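Long-range contact in quinone oxidoreductase (Thermus thermophilus, PDB 1IZ0), which binds NADPH and probably uses it to reduce quinones, as expected for a zinc-free member of the medium-chain dehydrogenase/reductase family: residues M1-G11 and L15-E27. Numbering follows the deposited sequence.
Sequences MKAWVLKRLGG and LVDLPEPEAEEGE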
# COMPACT_ATOMS: atom_id res chain seq x y z
N MSE A 1 -24.25 8.66 14.14
CA MSE A 1 -23.85 7.91 12.91
C MSE A 1 -23.43 6.49 13.25
O MSE A 1 -23.08 6.19 14.39
CB MSE A 1 -22.67 8.61 12.24
CG MSE A 1 -21.42 8.64 13.10
SE MSE A 1 -19.85 9.22 12.13
CE MSE A 1 -18.51 8.71 13.42
N LYS A 2 -23.46 5.63 12.25
CA LYS A 2 -23.06 4.24 12.44
C LYS A 2 -21.55 4.18 12.27
O LYS A 2 -20.96 4.96 11.52
CB LYS A 2 -23.77 3.35 11.41
CG LYS A 2 -23.51 3.72 9.95
CD LYS A 2 -24.28 2.83 8.96
CE LYS A 2 -23.93 3.18 7.51
NZ LYS A 2 -24.67 2.37 6.49
N ALA A 3 -20.91 3.27 12.98
CA ALA A 3 -19.46 3.14 12.88
C ALA A 3 -18.99 1.85 13.52
O ALA A 3 -19.65 1.31 14.41
CB ALA A 3 -18.78 4.32 13.55
N TRP A 4 -17.84 1.36 13.07
CA TRP A 4 -17.26 0.15 13.63
C TRP A 4 -16.21 0.56 14.65
O TRP A 4 -15.34 1.39 14.37
CB TRP A 4 -16.63 -0.72 12.54
CG TRP A 4 -17.64 -1.42 11.68
CD1 TRP A 4 -18.06 -1.05 10.43
CD2 TRP A 4 -18.36 -2.61 12.00
NE1 TRP A 4 -18.99 -1.94 9.96
CE2 TRP A 4 -19.19 -2.91 10.90
CE3 TRP A 4 -18.38 -3.46 13.12
CZ2 TRP A 4 -20.04 -4.03 10.88
CZ3 TRP A 4 -19.22 -4.57 13.10
CH2 TRP A 4 -20.04 -4.84 11.98
N VAL A 5 -16.31 -0.02 15.83
CA VAL A 5 -15.37 0.30 16.89
C VAL A 5 -14.73 -0.96 17.44
O VAL A 5 -15.39 -1.99 17.62
CB VAL A 5 -16.07 1.04 18.05
CG1 VAL A 5 -15.05 1.42 19.12
CG2 VAL A 5 -16.74 2.30 17.51
N LEU A 6 -13.43 -0.88 17.70
CA LEU A 6 -12.67 -1.99 18.25
C LEU A 6 -12.41 -1.60 19.71
O LEU A 6 -11.66 -0.67 19.98
CB LEU A 6 -11.35 -2.14 17.47
CG LEU A 6 -10.41 -3.35 17.63
CD1 LEU A 6 -9.43 -3.10 18.73
CD2 LEU A 6 -11.21 -4.62 17.86
N LYS A 7 -13.06 -2.30 20.64
CA LYS A 7 -12.91 -1.99 22.06
C LYS A 7 -11.75 -2.72 22.74
O LYS A 7 -11.29 -2.31 23.80
CB LYS A 7 -14.22 -2.27 22.79
CG LYS A 7 -15.33 -1.31 22.38
CD LYS A 7 -16.65 -1.61 23.06
CE LYS A 7 -17.70 -0.59 22.64
NZ LYS A 7 -19.04 -0.90 23.23
N ARG A 8 -11.27 -3.79 22.12
CA ARG A 8 -10.16 -4.54 22.69
C ARG A 8 -9.25 -5.10 21.60
O ARG A 8 -9.72 -5.63 20.60
CB ARG A 8 -10.66 -5.71 23.55
CG ARG A 8 -11.55 -5.33 24.74
CD ARG A 8 -11.87 -6.56 25.59
NE ARG A 8 -12.46 -7.62 24.78
CZ ARG A 8 -13.71 -7.62 24.34
NH1 ARG A 8 -14.52 -6.61 24.63
NH2 ARG A 8 -14.15 -8.61 23.58
N LEU A 9 -7.94 -4.96 21.80
CA LEU A 9 -6.98 -5.49 20.85
C LEU A 9 -7.22 -6.99 20.78
O LEU A 9 -7.42 -7.65 21.80
CB LEU A 9 -5.55 -5.20 21.33
CG LEU A 9 -4.82 -3.98 20.75
CD1 LEU A 9 -5.78 -2.89 20.36
CD2 LEU A 9 -3.80 -3.48 21.76
N GLY A 10 -7.21 -7.54 19.57
CA GLY A 10 -7.44 -8.96 19.42
C GLY A 10 -8.90 -9.33 19.60
O GLY A 10 -9.26 -10.51 19.51
N GLY A 11 -9.74 -8.33 19.85
CA GLY A 11 -11.15 -8.58 20.04
C GLY A 11 -11.96 -8.37 18.77
O GLY A 11 -11.38 -8.09 17.71
N LEU A 15 -20.60 -2.80 15.63
CA LEU A 15 -21.36 -1.80 14.89
C LEU A 15 -22.07 -0.97 15.95
O LEU A 15 -22.91 -1.48 16.69
CB LEU A 15 -22.36 -2.49 13.96
CG LEU A 15 -23.16 -1.64 12.96
CD1 LEU A 15 -24.22 -0.82 13.70
CD2 LEU A 15 -22.22 -0.74 12.19
N VAL A 16 -21.72 0.31 16.03
CA VAL A 16 -22.29 1.19 17.03
C VAL A 16 -22.75 2.54 16.49
O VAL A 16 -22.39 2.93 15.37
CB VAL A 16 -21.24 1.44 18.15
CG1 VAL A 16 -21.68 2.57 19.06
CG2 VAL A 16 -21.05 0.17 18.97
N ASP A 17 -23.56 3.24 17.28
CA ASP A 17 -24.04 4.56 16.93
C ASP A 17 -23.14 5.53 17.68
O ASP A 17 -22.93 5.37 18.88
CB ASP A 17 -25.48 4.75 17.39
CG ASP A 17 -26.47 3.99 16.55
OD1 ASP A 17 -26.58 4.30 15.34
OD2 ASP A 17 -27.13 3.08 17.09
N LEU A 18 -22.60 6.52 16.98
CA LEU A 18 -21.73 7.50 17.61
C LEU A 18 -22.16 8.90 17.23
O LEU A 18 -22.89 9.09 16.26
CB LEU A 18 -20.27 7.30 17.19
CG LEU A 18 -19.57 6.02 17.67
CD1 LEU A 18 -18.11 6.05 17.21
CD2 LEU A 18 -19.65 5.92 19.21
N PRO A 19 -21.72 9.91 18.00
CA PRO A 19 -22.07 11.30 17.71
C PRO A 19 -21.41 11.74 16.41
O PRO A 19 -20.36 11.22 16.04
CB PRO A 19 -21.50 12.05 18.92
CG PRO A 19 -21.54 11.02 20.01
CD PRO A 19 -21.04 9.80 19.30
N GLU A 20 -22.04 12.67 15.72
CA GLU A 20 -21.50 13.18 14.46
C GLU A 20 -20.17 13.86 14.73
O GLU A 20 -20.01 14.57 15.72
CB GLU A 20 -22.46 14.18 13.83
CG GLU A 20 -23.77 13.58 13.38
CD GLU A 20 -23.57 12.55 12.28
OE1 GLU A 20 -22.99 12.90 11.24
OE2 GLU A 20 -24.01 11.39 12.48
N PRO A 21 -19.18 13.64 13.86
CA PRO A 21 -17.87 14.26 14.04
C PRO A 21 -17.99 15.78 13.96
O PRO A 21 -18.78 16.32 13.18
CB PRO A 21 -17.05 13.69 12.89
CG PRO A 21 -17.68 12.34 12.66
CD PRO A 21 -19.15 12.66 12.76
N GLU A 22 -17.21 16.48 14.79
CA GLU A 22 -17.21 17.93 14.80
C GLU A 22 -15.87 18.40 14.24
O GLU A 22 -14.81 18.08 14.79
CB GLU A 22 -17.40 18.45 16.22
N ALA A 23 -15.92 19.14 13.14
CA ALA A 23 -14.70 19.63 12.50
C ALA A 23 -14.06 20.78 13.26
O ALA A 23 -14.68 21.83 13.45
CB ALA A 23 -15.00 20.07 11.07
N GLU A 24 -12.82 20.58 13.71
CA GLU A 24 -12.10 21.63 14.42
C GLU A 24 -11.65 22.63 13.36
O GLU A 24 -11.83 22.40 12.16
CB GLU A 24 -10.89 21.04 15.15
N GLU A 25 -11.08 23.76 13.79
CA GLU A 25 -10.62 24.76 12.84
C GLU A 25 -9.62 24.15 11.88
O GLU A 25 -8.64 23.52 12.30
CB GLU A 25 -9.99 25.94 13.58
N GLY A 26 -9.86 24.32 10.58
CA GLY A 26 -8.96 23.77 9.59
C GLY A 26 -9.34 22.38 9.10
O GLY A 26 -8.68 21.83 8.22
N GLU A 27 -10.40 21.82 9.67
CA GLU A 27 -10.86 20.48 9.28
C GLU A 27 -12.22 20.52 8.59
O GLU A 27 -13.00 21.47 8.75
CB GLU A 27 -11.01 19.56 10.50
CG GLU A 27 -9.79 19.40 11.38
CD GLU A 27 -10.01 18.36 12.48
OE1 GLU A 27 -11.11 18.33 13.06
OE2 GLU A 27 -9.07 17.59 12.77
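L15 lies over one face of the W4 indole, its CB 3.9 Å from the centroid of the six-membered ring and only 15° off the normal, a clear CH-pi contact. L15 CD2 stands over the same ring system nearer its rim. This is one of the tight parts of the contact, with W4 CZ3 only 3.4 Å from L15 N. W4 has CG anti to the carbonyl carbon (chi1 -73°), which brings the six-membered ring across to L15, while NE1 is bonded to the carbonyl O of F279. Shortening W4 to an alanine is likely to strip L15 of the ring under it and leave the F279 carbonyl without its indole donor. Backbone bonds fix the register: V16 N bonds to A3 O (2.8 Å), A3 N to V16 O, and L18 N to M1 O. These join strands 2-6 and 13-17 into the antiparallel beta hairpin that opens the chain, a two-stranded sheet at the edge of the catalytic domain with its GroES-like fold. On the other face A3 and V5, both buried, meet L18 CD1, which sits 4.1 Å from A3 CB and touches V5 CG2 as well. Packing is close again at the chain start, where the selenomethionine M1, extended beyond CG, reaches P21 tip to tip, SE lying 3.6 Å from CD of the proline. M1 N is held twice: by L18 O at 2.6 Å, and by E20 OE2 in a salt bridge. The bend at chi2 (-63°) turns the E20 carboxylate back to it, and the negative charge would probably favour the protonated amine. K2 and D17 share the face of W4 and L15, farther along it from the ring, and the exposed D17 end is the loose one; the end of K2 leads away from the neighbouring strand, and its side chain touches F279.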